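Local coordinates for trafficking protein particle complex subunit 3 (Naegleria fowleri, PDB 6AQ3) that probably serves as a core subunit of the TRAPP complex in vesicle trafficking and carries a covalently bound palmitic acid, at residues E57-I68 / I146-M157; F121-L132 / E165-G173. All coordinates share one frame; numbering follows the deposited sequence.

Interaction 1 of 2, residues E57-I68 / I146-M157; sequences EKMGYKMGMRLI and IICGVIRGALEM. With PLM (palmitic acid), chain N.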
loop_
_atom_site.group_PDB
_atom_site.type_symbol
_atom_site.label_atom_id
_atom_site.label_comp_id
_atom_site.label_asym_id
_atom_site.label_seq_id
_atom_site.Cartn_x
_atom_site.Cartn_y
_atom_site.Cartn_z
ATOM N N GLU C 57 -10.453 -0.948 -9.791
ATOM C CA GLU C 57 -11.194 0.302 -9.790
ATOM C C GLU C 57 -12.137 0.386 -8.597
ATOM O O GLU C 57 -12.230 1.433 -7.947
ATOM C CB GLU C 57 -11.976 0.431 -11.090
ATOM C CG GLU C 57 -12.419 1.850 -11.412
ATOM C CD GLU C 57 -13.690 2.261 -10.680
ATOM O OE1 GLU C 57 -14.374 1.374 -10.112
ATOM O OE2 GLU C 57 -13.994 3.479 -10.671
ATOM N N LYS C 58 -12.828 -0.709 -8.284
ATOM C CA LYS C 58 -13.762 -0.707 -7.163
ATOM C C LYS C 58 -13.037 -0.530 -5.834
ATOM O O LYS C 58 -13.576 0.088 -4.912
ATOM C CB LYS C 58 -14.595 -1.987 -7.175
ATOM N N MET C 59 -11.830 -1.075 -5.715
ATOM C CA MET C 59 -11.023 -0.834 -4.529
ATOM C C MET C 59 -10.686 0.648 -4.419
ATOM O O MET C 59 -10.756 1.229 -3.330
ATOM C CB MET C 59 -9.747 -1.684 -4.588
ATOM C CG MET C 59 -9.980 -3.182 -4.322
ATOM S SD MET C 59 -8.521 -4.187 -4.751
ATOM C CE MET C 59 -9.224 -5.821 -4.894
ATOM N N GLY C 60 -10.306 1.274 -5.535
ATOM C CA GLY C 60 -10.035 2.703 -5.508
ATOM C C GLY C 60 -11.290 3.510 -5.248
ATOM O O GLY C 60 -11.275 4.483 -4.482
ATOM N N TYR C 61 -12.403 3.084 -5.846
ATOM C CA TYR C 61 -13.664 3.773 -5.630
ATOM C C TYR C 61 -13.978 3.884 -4.143
ATOM O O TYR C 61 -14.283 4.974 -3.639
ATOM C CB TYR C 61 -14.789 3.061 -6.388
ATOM C CG TYR C 61 -16.155 3.660 -6.109
ATOM C CD1 TYR C 61 -16.512 4.895 -6.641
ATOM C CD2 TYR C 61 -17.068 3.005 -5.300
ATOM C CE1 TYR C 61 -17.757 5.461 -6.382
ATOM C CE2 TYR C 61 -18.318 3.560 -5.031
ATOM C CZ TYR C 61 -18.654 4.787 -5.577
ATOM O OH TYR C 61 -19.883 5.336 -5.306
ATOM N N LYS C 62 -13.881 2.769 -3.416
ATOM C CA LYS C 62 -14.150 2.813 -1.982
ATOM C C LYS C 62 -13.125 3.682 -1.257
ATOM O O LYS C 62 -13.474 4.433 -0.343
ATOM C CB LYS C 62 -14.208 1.395 -1.410
ATOM N N MET C 63 -11.862 3.632 -1.677
ATOM C CA MET C 63 -10.847 4.450 -1.020
ATOM C C MET C 63 -11.096 5.931 -1.252
ATOM O O MET C 63 -10.983 6.735 -0.324
ATOM C CB MET C 63 -9.454 4.071 -1.524
ATOM C CG MET C 63 -8.944 2.729 -1.019
ATOM S SD MET C 63 -7.363 2.215 -1.749
ATOM C CE MET C 63 -6.477 3.741 -1.830
ATOM N N GLY C 64 -11.449 6.309 -2.477
ATOM C CA GLY C 64 -11.612 7.718 -2.786
ATOM C C GLY C 64 -12.756 8.371 -2.032
ATOM O O GLY C 64 -12.666 9.542 -1.653
ATOM N N MET C 65 -13.835 7.630 -1.785
ATOM C CA MET C 65 -14.915 8.190 -0.972
ATOM C C MET C 65 -14.445 8.463 0.448
ATOM O O MET C 65 -14.881 9.437 1.067
ATOM C CB MET C 65 -16.126 7.248 -0.961
ATOM C CG MET C 65 -16.863 7.173 -2.287
ATOM S SD MET C 65 -18.452 6.304 -2.197
ATOM C CE MET C 65 -17.939 4.709 -1.553
ATOM N N ARG C 66 -13.535 7.643 0.966
ATOM C CA ARG C 66 -13.052 7.810 2.330
ATOM C C ARG C 66 -11.942 8.841 2.416
ATOM O O ARG C 66 -11.743 9.438 3.477
ATOM C CB ARG C 66 -12.534 6.462 2.864
ATOM C CG ARG C 66 -13.622 5.417 3.104
ATOM C CD ARG C 66 -13.070 4.028 3.435
ATOM N NE ARG C 66 -12.151 3.977 4.573
ATOM C CZ ARG C 66 -11.388 2.921 4.873
ATOM N NH1 ARG C 66 -11.445 1.812 4.139
ATOM N NH2 ARG C 66 -10.579 2.962 5.920
ATOM N N LEU C 67 -11.224 9.058 1.322
ATOM C CA LEU C 67 -10.038 9.893 1.321
ATOM C C LEU C 67 -10.313 11.365 1.039
ATOM O O LEU C 67 -9.487 12.204 1.417
ATOM C CB LEU C 67 -9.042 9.310 0.316
ATOM C CG LEU C 67 -7.586 9.737 0.378
ATOM C CD1 LEU C 67 -6.926 9.052 1.549
ATOM C CD2 LEU C 67 -6.899 9.314 -0.904
ATOM N N ILE C 68 -11.435 11.693 0.381
ATOM C CA ILE C 68 -11.649 13.044 -0.144
ATOM C C ILE C 68 -11.600 14.091 0.960
ATOM O O ILE C 68 -11.054 15.187 0.767
ATOM C CB ILE C 68 -12.978 13.134 -0.911
ATOM C CG1 ILE C 68 -13.191 14.578 -1.413
ATOM C CG2 ILE C 68 -14.130 12.744 -0.008
ATOM C CD1 ILE C 68 -12.129 15.056 -2.396
ATOM N N ILE C 146 -6.461 1.233 -9.874
ATOM C CA ILE C 146 -6.944 1.755 -8.601
ATOM C C ILE C 146 -7.033 3.282 -8.623
ATOM O O ILE C 146 -7.847 3.870 -7.902
ATOM C CB ILE C 146 -6.045 1.249 -7.461
ATOM C CG1 ILE C 146 -6.735 1.439 -6.116
ATOM C CG2 ILE C 146 -4.722 2.007 -7.458
ATOM C CD1 ILE C 146 -6.143 0.573 -5.025
ATOM N N ILE C 147 -6.194 3.949 -9.428
ATOM C CA ILE C 147 -6.232 5.410 -9.513
ATOM C C ILE C 147 -7.570 5.892 -10.067
ATOM O O ILE C 147 -8.125 6.896 -9.601
ATOM C CB ILE C 147 -5.048 5.941 -10.354
ATOM C CG1 ILE C 147 -3.709 5.564 -9.702
ATOM C CG2 ILE C 147 -5.116 7.481 -10.504
ATOM C CD1 ILE C 147 -2.498 6.040 -10.478
ATOM N N CYS C 148 -8.103 5.204 -11.075
ATOM C CA CYS C 148 -9.368 5.641 -11.652
ATOM C C CYS C 148 -10.493 5.593 -10.627
ATOM O O CYS C 148 -11.329 6.509 -10.563
ATOM C CB CYS C 148 -9.713 4.782 -12.866
ATOM S SG CYS C 148 -8.538 4.979 -14.210
ATOM N N GLY C 149 -10.519 4.542 -9.804
ATOM C CA GLY C 149 -11.558 4.427 -8.793
ATOM C C GLY C 149 -11.462 5.511 -7.745
ATOM O O GLY C 149 -12.482 6.059 -7.306
ATOM N N VAL C 150 -10.234 5.845 -7.333
ATOM C CA VAL C 150 -10.048 6.922 -6.362
ATOM C C VAL C 150 -10.645 8.222 -6.885
ATOM O O VAL C 150 -11.310 8.959 -6.147
ATOM C CB VAL C 150 -8.554 7.061 -6.013
ATOM C CG1 VAL C 150 -8.317 8.230 -5.048
ATOM C CG2 VAL C 150 -8.086 5.772 -5.352
ATOM N N ILE C 151 -10.430 8.502 -8.174
ATOM C CA ILE C 151 -10.950 9.710 -8.810
ATOM C C ILE C 151 -12.470 9.690 -8.821
ATOM O O ILE C 151 -13.122 10.677 -8.449
ATOM C CB ILE C 151 -10.363 9.845 -10.227
ATOM C CG1 ILE C 151 -8.868 10.214 -10.129
ATOM C CG2 ILE C 151 -11.198 10.806 -11.106
ATOM C CD1 ILE C 151 -8.138 10.239 -11.448
ATOM N N ARG C 152 -13.053 8.558 -9.226
ATOM C CA ARG C 152 -14.507 8.451 -9.299
ATOM C C ARG C 152 -15.151 8.569 -7.921
ATOM O O ARG C 152 -16.166 9.258 -7.758
ATOM C CB ARG C 152 -14.912 7.130 -9.955
ATOM C CG ARG C 152 -16.439 6.893 -9.960
ATOM C CD ARG C 152 -16.787 5.695 -10.834
ATOM N NE ARG C 152 -16.388 4.427 -10.231
ATOM C CZ ARG C 152 -17.211 3.642 -9.541
ATOM N NH1 ARG C 152 -18.469 3.995 -9.373
ATOM N NH2 ARG C 152 -16.789 2.500 -9.022
ATOM N N GLY C 153 -14.592 7.888 -6.923
ATOM C CA GLY C 153 -15.179 7.944 -5.600
ATOM C C GLY C 153 -15.010 9.313 -4.971
ATOM O O GLY C 153 -15.928 9.836 -4.332
ATOM N N ALA C 154 -13.846 9.932 -5.163
ATOM C CA ALA C 154 -13.656 11.256 -4.591
ATOM C C ALA C 154 -14.639 12.259 -5.192
ATOM O O ALA C 154 -15.300 13.008 -4.463
ATOM C CB ALA C 154 -12.215 11.721 -4.802
ATOM N N LEU C 155 -14.777 12.263 -6.522
ATOM C CA LEU C 155 -15.610 13.283 -7.151
ATOM C C LEU C 155 -17.080 13.082 -6.824
ATOM O O LEU C 155 -17.830 14.066 -6.748
ATOM C CB LEU C 155 -15.392 13.295 -8.664
ATOM C CG LEU C 155 -13.998 13.778 -9.097
ATOM C CD1 LEU C 155 -13.872 13.854 -10.619
ATOM C CD2 LEU C 155 -13.688 15.118 -8.480
ATOM N N GLU C 156 -17.496 11.831 -6.580
ATOM C CA GLU C 156 -18.870 11.584 -6.163
ATOM C C GLU C 156 -19.174 12.322 -4.874
ATOM O O GLU C 156 -20.275 12.855 -4.695
ATOM C CB GLU C 156 -19.111 10.091 -5.981
ATOM C CG GLU C 156 -20.558 9.748 -5.634
ATOM C CD GLU C 156 -20.787 8.253 -5.464
ATOM O OE1 GLU C 156 -21.291 7.841 -4.396
ATOM O OE2 GLU C 156 -20.467 7.488 -6.403
ATOM N N MET C 157 -18.194 12.405 -3.979
ATOM C CA MET C 157 -18.422 13.105 -2.726
ATOM C C MET C 157 -18.620 14.606 -2.920
ATOM O O MET C 157 -19.267 15.248 -2.082
ATOM C CB MET C 157 -17.260 12.819 -1.779
ATOM C CG MET C 157 -17.159 11.343 -1.389
ATOM S SD MET C 157 -18.705 10.701 -0.693
ATOM C CE MET C 157 -19.370 9.806 -2.100
HETATM C C1 PLM N . -12.997 19.318 -6.112
HETATM O O2 PLM N . -13.528 19.072 -7.234
HETATM C C2 PLM N . -11.584 18.653 -5.664
HETATM C C3 PLM N . -11.048 17.456 -6.477
HETATM C C4 PLM N . -10.991 16.129 -5.695
HETATM C C5 PLM N . -9.576 15.512 -5.533
HETATM C C6 PLM N . -9.576 13.966 -5.436
HETATM C C7 PLM N . -8.193 13.320 -5.175
HETATM C C8 PLM N . -7.815 12.194 -6.172
HETATM C C9 PLM N . -6.560 11.393 -5.752
HETATM C CA PLM N . -5.791 10.715 -6.928
HETATM C CB PLM N . -4.574 9.865 -6.486
HETATM C CC PLM N . -4.863 8.344 -6.404
HETATM C CD PLM N . -3.930 7.585 -5.436
HETATM C CE PLM N . -3.776 6.070 -5.728
HETATM C CF PLM N . -3.268 5.266 -4.507
HETATM C CG PLM N . -2.687 3.883 -4.852
#
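Two nitrogens of Arg152 grip the carboxylate of Glu57 side-on. NE of Arg152 reaches OE2 of Glu57 at 2.6 Å, nearly straight (171°) and in the guanidinium plane. NH2 of Arg152 meets the syn lone pair of Glu57 OE1 at 2.9 Å. Carboxylate and guanidinium are nearly coplanar, so the salt bridge fixes the rotation of the arginine, whose chain bends at chi3 to lie flat on Tyr61. The planes of ring and guanidinium are 8° apart, and Arg152 CZ stands 3.8 Å from the centroid of the Tyr61 ring, an off-centre cation-pi stack. Beyond it, the Tyr61 hydroxyl OH donates to Glu156 OE2 at the ring edge, though the modelled length of 2.5 Å is doubtfully short and should not be relied on. Tyr61 thus fits as a knob among Gly149, Arg152, Gly153 and Glu156.

Beneath this polar row the backbones are in direct contact. Gly60 and Gly64 face Gly149 and Gly153, and the axes approach to 6.1 Å, crossing at -39°. CA-H...O contacts run both ways, among them Gly149 CA to Glu57 O and Tyr61 CA to Gly149 O. At one end Ile68 CG2 packs on Met157 CB; at the other Met63 SD meets Ile146 CD1. The other flank is apolar: Ala154 CB touches palmitate C6 at 3.5 Å, and Val150 CG1 and Ile146 CG2 follow the acyl chain toward its methyl end. Small-residue spacing of GxxxG type on both helices, with close CA-H...O contacts, is characteristic of tight glycine-mediated helix packing; here the pair forms part of the wall of the palmitate tunnel, as in other Bet3-type TRAPP subunits.

Interaction 2 of 2, residues F121-L132 / E165-G173; sequences FDENPLNDFVEL and EYKKCPLLG. With EDO (1,2-ethanediol), chain H.
The loop that leaves strand 116-121 is built from an Asx turn at Asn124, a short 3-10 segment and a type II turn from Asn127 to Val130, and it packs against the end of strand 160-168 and the 3-10 turn that follows. Leu171 carries most of the contact. With CG anti to its carbonyl carbon (chi1 -65°), its branches reach two parts of the loop: CD1 lies 3.4 Å from Asn127 OD1, and CD2 comes to 3.6 Å from the carbonyl oxygen of Val130. Val130 CG1 adds an apolar contact with Leu171 CD1, and Leu132 CD1 touches both Leu171 CB (3.9 Å) and Leu172 CD2 (4.1 Å). The methyls of Leu171 thus pack on polar oxygens of the loop as well as on its apolar side chains.

At the other end polarity is handled through water. Asn124 ND2 donates to a water at 3.0 Å, and the same water is hydrogen-bonded to Tyr166 OH at 2.6 Å, joining two side chains whose amide and ring planes are almost parallel. The Tyr166 hydroxyl also meets the edge of Phe121, with Tyr166 OH 3.5 Å from Phe121 CZ, while the two side chains cross at about a right angle. Asn124 is held on its other side, where OD1 accepts from Leu126 N at 3.0 Å, the donor standing above the carbonyl plane; this bond forms the Asx turn and steadies the amide that faces the water.

Around the contact, Phe121 turns edge-to-face with Phe97 of helix 85-101, and strand 177-186 runs between strands 116-121 and 160-168, bonded to both.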
loop_
_atom_site.group_PDB
_atom_site.type_symbol
_atom_site.label_atom_id
_atom_site.label_comp_id
_atom_site.label_asym_id
_atom_site.label_seq_id
_atom_site.Cartn_x
_atom_site.Cartn_y
_atom_site.Cartn_z
ATOM N N PHE C 121 0.762 11.695 -17.790
ATOM C CA PHE C 121 1.975 11.726 -16.981
ATOM C C PHE C 121 2.942 10.658 -17.481
ATOM O O PHE C 121 2.511 9.614 -17.978
ATOM C CB PHE C 121 1.682 11.531 -15.480
ATOM C CG PHE C 121 0.746 10.403 -15.160
ATOM C CD1 PHE C 121 -0.617 10.504 -15.404
ATOM C CD2 PHE C 121 1.232 9.254 -14.544
ATOM C CE1 PHE C 121 -1.473 9.476 -15.068
ATOM C CE2 PHE C 121 0.391 8.212 -14.204
ATOM C CZ PHE C 121 -0.966 8.312 -14.464
ATOM N N ASP C 122 4.241 10.953 -17.413
ATOM C CA ASP C 122 5.253 10.030 -17.918
ATOM C C ASP C 122 5.863 9.111 -16.857
ATOM O O ASP C 122 6.481 8.108 -17.232
ATOM C CB ASP C 122 6.353 10.779 -18.698
ATOM C CG ASP C 122 7.123 11.791 -17.870
ATOM O OD1 ASP C 122 6.748 12.037 -16.702
ATOM O OD2 ASP C 122 8.121 12.342 -18.418
ATOM N N GLU C 123 5.738 9.416 -15.562
ATOM C CA GLU C 123 6.326 8.576 -14.517
ATOM C C GLU C 123 5.270 8.172 -13.496
ATOM O O GLU C 123 4.339 8.923 -13.214
ATOM C CB GLU C 123 7.477 9.288 -13.792
ATOM N N ASN C 124 5.421 6.972 -12.943
ATOM C CA ASN C 124 4.473 6.462 -11.962
ATOM C C ASN C 124 5.157 5.520 -10.976
ATOM O O ASN C 124 5.490 4.378 -11.336
ATOM C CB ASN C 124 3.314 5.734 -12.655
ATOM C CG ASN C 124 2.262 5.228 -11.666
ATOM O OD1 ASN C 124 2.432 5.319 -10.449
ATOM N ND2 ASN C 124 1.182 4.675 -12.190
ATOM N N PRO C 125 5.307 5.921 -9.709
ATOM C CA PRO C 125 6.043 5.069 -8.756
ATOM C C PRO C 125 5.439 3.697 -8.542
ATOM O O PRO C 125 6.182 2.765 -8.205
ATOM C CB PRO C 125 6.024 5.891 -7.459
ATOM C CG PRO C 125 4.825 6.772 -7.587
ATOM C CD PRO C 125 4.776 7.131 -9.063
ATOM N N LEU C 126 4.129 3.519 -8.750
ATOM C CA LEU C 126 3.568 2.176 -8.625
ATOM C C LEU C 126 4.144 1.238 -9.671
ATOM O O LEU C 126 4.151 0.020 -9.471
ATOM C CB LEU C 126 2.048 2.196 -8.748
ATOM C CG LEU C 126 1.238 3.126 -7.857
ATOM C CD1 LEU C 126 -0.231 2.854 -8.160
ATOM C CD2 LEU C 126 1.579 2.972 -6.361
ATOM N N ASN C 127 4.600 1.777 -10.803
ATOM C CA ASN C 127 5.117 0.969 -11.907
ATOM C C ASN C 127 6.562 0.517 -11.730
ATOM O O ASN C 127 7.040 -0.261 -12.560
ATOM C CB ASN C 127 5.008 1.741 -13.230
ATOM C CG ASN C 127 3.607 1.754 -13.779
ATOM O OD1 ASN C 127 2.703 1.155 -13.207
ATOM N ND2 ASN C 127 3.419 2.433 -14.904
ATOM N N ASP C 128 7.270 1.016 -10.717
ATOM C CA ASP C 128 8.707 0.770 -10.574
ATOM C C ASP C 128 9.051 -0.717 -10.528
ATOM O O ASP C 128 8.476 -1.486 -9.752
ATOM C CB ASP C 128 9.219 1.470 -9.316
ATOM C CG ASP C 128 9.325 2.974 -9.495
ATOM O OD1 ASP C 128 8.955 3.468 -10.585
ATOM O OD2 ASP C 128 9.743 3.660 -8.540
ATOM N N PHE C 129 10.000 -1.115 -11.374
ATOM C CA PHE C 129 10.533 -2.473 -11.421
ATOM C C PHE C 129 9.472 -3.501 -11.826
ATOM O O PHE C 129 9.655 -4.708 -11.622
ATOM C CB PHE C 129 11.161 -2.850 -10.074
ATOM C CG PHE C 129 12.272 -1.922 -9.640
ATOM C CD1 PHE C 129 13.152 -1.373 -10.566
ATOM C CD2 PHE C 129 12.417 -1.577 -8.303
ATOM C CE1 PHE C 129 14.165 -0.511 -10.169
ATOM C CE2 PHE C 129 13.436 -0.717 -7.894
ATOM C CZ PHE C 129 14.310 -0.182 -8.831
ATOM N N VAL C 130 8.367 -3.053 -12.413
ATOM C CA VAL C 130 7.282 -3.929 -12.839
ATOM C C VAL C 130 7.466 -4.216 -14.320
ATOM O O VAL C 130 7.792 -3.318 -15.107
ATOM C CB VAL C 130 5.901 -3.292 -12.573
ATOM C CG1 VAL C 130 4.778 -4.163 -13.138
ATOM C CG2 VAL C 130 5.698 -3.049 -11.094
ATOM N N GLU C 131 7.328 -5.478 -14.688
ATOM C CA GLU C 131 7.416 -5.889 -16.075
ATOM C C GLU C 131 6.285 -6.869 -16.306
ATOM O O GLU C 131 6.258 -7.932 -15.676
ATOM C CB GLU C 131 8.767 -6.538 -16.375
ATOM N N LEU C 132 5.368 -6.522 -17.205
ATOM C CA LEU C 132 4.283 -7.464 -17.416
ATOM C C LEU C 132 4.679 -8.521 -18.443
ATOM O O LEU C 132 5.218 -8.185 -19.501
ATOM C CB LEU C 132 3.046 -6.741 -17.919
ATOM C CG LEU C 132 2.589 -5.542 -17.121
ATOM C CD1 LEU C 132 1.335 -5.008 -17.830
ATOM C CD2 LEU C 132 2.337 -5.970 -15.671
ATOM N N GLU C 165 -11.310 6.227 -16.861
ATOM C CA GLU C 165 -10.661 5.015 -17.347
ATOM C C GLU C 165 -9.273 5.312 -17.899
ATOM O O GLU C 165 -8.983 6.419 -18.366
ATOM C CB GLU C 165 -11.484 4.309 -18.433
ATOM C CG GLU C 165 -11.766 5.175 -19.664
ATOM C CD GLU C 165 -13.046 6.007 -19.534
ATOM O OE1 GLU C 165 -13.849 5.725 -18.614
ATOM O OE2 GLU C 165 -13.259 6.936 -20.357
ATOM N N TYR C 166 -8.416 4.295 -17.821
ATOM C CA TYR C 166 -7.091 4.361 -18.418
ATOM C C TYR C 166 -7.201 4.239 -19.935
ATOM O O TYR C 166 -8.004 3.461 -20.460
ATOM C CB TYR C 166 -6.201 3.236 -17.868
ATOM C CG TYR C 166 -5.104 3.702 -16.935
ATOM C CD1 TYR C 166 -3.913 4.244 -17.438
ATOM C CD2 TYR C 166 -5.252 3.595 -15.546
ATOM C CE1 TYR C 166 -2.898 4.687 -16.587
ATOM C CE2 TYR C 166 -4.248 4.033 -14.670
ATOM C CZ TYR C 166 -3.081 4.572 -15.199
ATOM O OH TYR C 166 -2.106 4.987 -14.334
ATOM N N LYS C 167 -6.403 5.020 -20.641
ATOM C CA LYS C 167 -6.311 4.908 -22.086
ATOM C C LYS C 167 -4.923 4.524 -22.574
ATOM O O LYS C 167 -4.811 3.822 -23.580
ATOM C CB LYS C 167 -6.745 6.228 -22.748
ATOM C CG LYS C 167 -8.138 6.695 -22.323
ATOM C CD LYS C 167 -9.208 6.367 -23.361
ATOM C CE LYS C 167 -10.062 5.166 -22.950
ATOM N NZ LYS C 167 -11.174 4.906 -23.917
ATOM N N LYS C 168 -3.866 4.967 -21.900
ATOM C CA LYS C 168 -2.502 4.654 -22.294
ATOM C C LYS C 168 -1.679 4.410 -21.038
ATOM O O LYS C 168 -1.867 5.101 -20.035
ATOM C CB LYS C 168 -1.905 5.787 -23.143
ATOM C CG LYS C 168 -2.512 5.866 -24.535
ATOM C CD LYS C 168 -2.179 7.149 -25.278
ATOM C CE LYS C 168 -0.705 7.221 -25.639
ATOM N NZ LYS C 168 -0.413 8.337 -26.588
ATOM N N CYS C 169 -0.784 3.407 -21.087
ATOM C CA CYS C 169 0.117 3.063 -19.973
ATOM C C CYS C 169 1.444 2.546 -20.528
ATOM O O CYS C 169 1.434 1.672 -21.410
ATOM C CB CYS C 169 -0.506 2.012 -19.042
ATOM S SG CYS C 169 0.388 1.688 -17.460
ATOM N N PRO C 170 2.579 3.075 -20.070
ATOM C CA PRO C 170 3.874 2.592 -20.591
ATOM C C PRO C 170 4.141 1.113 -20.352
ATOM O O PRO C 170 4.875 0.501 -21.137
ATOM C CB PRO C 170 4.907 3.488 -19.881
ATOM C CG PRO C 170 4.159 4.306 -18.905
ATOM C CD PRO C 170 2.717 4.336 -19.332
ATOM N N LEU C 171 3.550 0.496 -19.330
ATOM C CA LEU C 171 3.729 -0.945 -19.181
ATOM C C LEU C 171 3.181 -1.723 -20.370
ATOM O O LEU C 171 3.573 -2.878 -20.576
ATOM C CB LEU C 171 3.053 -1.460 -17.900
ATOM C CG LEU C 171 3.621 -0.950 -16.577
ATOM C CD1 LEU C 171 2.790 -1.466 -15.425
ATOM C CD2 LEU C 171 5.076 -1.408 -16.455
ATOM N N LEU C 172 2.271 -1.132 -21.140
ATOM C CA LEU C 172 1.720 -1.763 -22.327
ATOM C C LEU C 172 2.386 -1.271 -23.601
ATOM O O LEU C 172 1.912 -1.586 -24.693
ATOM C CB LEU C 172 0.208 -1.512 -22.394
ATOM C CG LEU C 172 -0.612 -1.795 -21.121
ATOM C CD1 LEU C 172 -1.938 -1.115 -21.211
ATOM C CD2 LEU C 172 -0.825 -3.291 -20.907
ATOM N N GLY C 173 3.494 -0.550 -23.486
ATOM C CA GLY C 173 4.213 -0.040 -24.635
ATOM C C GLY C 173 3.819 1.346 -25.074
ATOM O O GLY C 173 4.332 1.820 -26.098
HETATM C C1 EDO H . 6.923 -3.519 -7.801
HETATM O O1 EDO H . 6.460 -4.454 -6.824
HETATM C C2 EDO H . 6.728 -2.096 -7.292
HETATM O O2 EDO H . 7.963 -1.609 -6.747
HETATM O O HOH W 1 0.349 4.638 -15.071
#

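In the fold
Helix 146-157 and strand 160-168 are consecutive, and the two contacts meet where the helix packs on the strand: Cys148 lies on Tyr166, and Ile147 packs on Tyr166 and Asn124. Both are partly buried, interaction 1 centred about 8 Å from the centre of the chain and interaction 2 farther out, at about 12 Å. Interaction 1 is a close helix pair with glycine backbones in contact, a charged row along one edge and lipid along the other; interaction 2 joins loop to strand end through leucine packing and a bridging water, without direct polar bonds. The second subunit is touched through Met63 on its Leu30 in interaction 1 and, from the loop of interaction 2, through Phe129 on its Arg66.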